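Local coordinates for protein rhizavidin (Rhizobium etli, PDB 3EW1) that binds biotin with high affinity as a dimer and belongs to the avidin family, at the interface of chains A and B. Numbering follows the deposited sequence. Chains: chain A/B, rhizavidin.

The interface of chains A and B. Residues chain A 80-82, 105-107, 112; chain B 65, 88.
The side-chain amide of A:Asn80 comes up to the rim of the B:Phe65 ring, with ND2 in the ring plane and 3.9 Å from CE1. Amide and ring stand nearly upright to each other, 80° apart, so this is an edge contact rather than a stack. B:Phe65 is the projecting side chain here. With CG anti to its own carbonyl carbon (chi1 -62°), the ring lies across the outer face of two paired strands of chain A, over the start of 81-92 and the end of 95-107. Much of what it meets is backbone: CE2 lies 3.6 Å from A:Tyr106 N, and CZ is 3.5 Å from A:Tyr106 C. The methyl CB of A:Ala105 packs against CD2 at 3.8 Å, while the bent chain of A:Glu107 crosses the far end of the ring, its CG 4.0 Å from CZ. Nearer the root, B:Phe65 CB rests 4.0 Å from A:Ser81 C; A:Ser81 is a biotin-binding residue, so the partner subunit may help to steady the backbone there. An alanine in place of B:Phe65 would probably leave a gap between the two subunits, taking from the backbone of A:Tyr106 and the methyl of A:Ala105 the ring that packs on them. Beside this, A:Pro112 sets CB over the centre of the B:Tyr88 ring, 3.6 Å from its centroid, in a CH-pi contact; CG also touches the same ring, toward CE2 and CZ. The patch lies where strands 81-92, 95-107 and 112-124 of one avidin-type barrel meet strands 65-71 and 81-92 of the other, and the dimer's two-fold axis repeats it with the chains exchanged.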
loop_
_atom_site.group_PDB
_atom_site.type_symbol
_atom_site.label_atom_id
_atom_site.label_comp_id
_atom_site.label_asym_id
_atom_site.label_seq_id
_atom_site.Cartn_x
_atom_site.Cartn_y
_atom_site.Cartn_z
ATOM N N ASN A 80 -1.242 -15.124 -6.287
ATOM C CA ASN A 80 -1.339 -15.412 -4.831
ATOM C C ASN A 80 -0.244 -14.700 -4.022
ATOM O O ASN A 80 0.321 -15.247 -3.081
ATOM C CB ASN A 80 -1.349 -16.934 -4.613
ATOM C CG ASN A 80 -1.755 -17.353 -3.195
ATOM O OD1 ASN A 80 -2.691 -16.800 -2.569
ATOM N ND2 ASN A 80 -1.068 -18.397 -2.693
ATOM N N SER A 81 0.055 -13.450 -4.405
ATOM C CA SER A 81 1.106 -12.671 -3.744
ATOM C C SER A 81 0.686 -11.199 -3.522
ATOM O O SER A 81 -0.424 -10.744 -3.914
ATOM C CB SER A 81 2.402 -12.654 -4.578
ATOM O OG SER A 81 2.737 -13.914 -5.137
ATOM N N ALA A 82 1.566 -10.458 -2.853
ATOM C CA ALA A 82 1.348 -8.985 -2.796
ATOM C C ALA A 82 2.661 -8.249 -2.744
ATOM O O ALA A 82 3.621 -8.789 -2.187
ATOM C CB ALA A 82 0.485 -8.612 -1.603
ATOM N N ALA A 105 5.572 -10.298 -0.911
ATOM C CA ALA A 105 5.223 -11.436 -0.031
ATOM C C ALA A 105 4.541 -12.511 -0.891
ATOM O O ALA A 105 3.615 -12.213 -1.673
ATOM C CB ALA A 105 4.294 -11.006 1.053
ATOM N N TYR A 106 4.953 -13.774 -0.717
ATOM C CA TYR A 106 4.511 -14.837 -1.608
ATOM C C TYR A 106 4.744 -16.167 -0.909
ATOM O O TYR A 106 5.381 -16.192 0.140
ATOM C CB TYR A 106 5.276 -14.782 -2.945
ATOM C CG TYR A 106 6.756 -15.104 -2.829
ATOM C CD1 TYR A 106 7.660 -14.227 -2.205
ATOM C CD2 TYR A 106 7.247 -16.298 -3.346
ATOM C CE1 TYR A 106 9.017 -14.550 -2.097
ATOM C CE2 TYR A 106 8.588 -16.631 -3.245
ATOM C CZ TYR A 106 9.462 -15.765 -2.629
ATOM O OH TYR A 106 10.778 -16.137 -2.578
ATOM N N GLU A 107 4.223 -17.238 -1.515
ATOM C CA GLU A 107 4.451 -18.602 -1.055
ATOM C C GLU A 107 5.743 -19.125 -1.658
ATOM O O GLU A 107 5.804 -19.385 -2.866
ATOM C CB GLU A 107 3.329 -19.490 -1.567
ATOM C CG GLU A 107 2.190 -19.753 -0.605
ATOM C CD GLU A 107 2.653 -20.053 0.810
ATOM O OE1 GLU A 107 3.663 -20.777 1.000
ATOM O OE2 GLU A 107 1.985 -19.541 1.738
ATOM N N PRO A 112 5.605 -19.101 3.345
ATOM C CA PRO A 112 5.577 -17.641 3.039
ATOM C C PRO A 112 6.954 -16.990 3.232
ATOM O O PRO A 112 7.672 -17.272 4.217
ATOM C CB PRO A 112 4.536 -17.085 4.022
ATOM C CG PRO A 112 4.323 -18.192 5.041
ATOM C CD PRO A 112 4.549 -19.457 4.306
ATOM N N PHE B 65 -2.292 -12.927 1.477
ATOM C CA PHE B 65 -1.273 -11.879 1.342
ATOM C C PHE B 65 -1.855 -10.488 1.308
ATOM O O PHE B 65 -2.961 -10.279 0.824
ATOM C CB PHE B 65 -0.422 -12.185 0.140
ATOM C CG PHE B 65 0.320 -13.504 0.290
ATOM C CD1 PHE B 65 -0.152 -14.660 -0.317
ATOM C CD2 PHE B 65 1.464 -13.585 1.070
ATOM C CE1 PHE B 65 0.501 -15.866 -0.144
ATOM C CE2 PHE B 65 2.147 -14.786 1.234
ATOM C CZ PHE B 65 1.662 -15.941 0.628
ATOM N N TYR B 88 1.601 -11.279 5.301
ATOM C CA TYR B 88 0.554 -12.288 5.155
ATOM C C TYR B 88 -0.125 -12.570 6.486
ATOM O O TYR B 88 0.442 -12.304 7.533
ATOM C CB TYR B 88 1.181 -13.578 4.620
ATOM C CG TYR B 88 2.371 -14.068 5.459
ATOM C CD1 TYR B 88 3.680 -13.630 5.200
ATOM C CD2 TYR B 88 2.177 -14.944 6.549
ATOM C CE1 TYR B 88 4.759 -14.071 6.003
ATOM C CE2 TYR B 88 3.232 -15.377 7.338
ATOM C CZ TYR B 88 4.509 -14.958 7.059
ATOM O OH TYR B 88 5.536 -15.416 7.839
#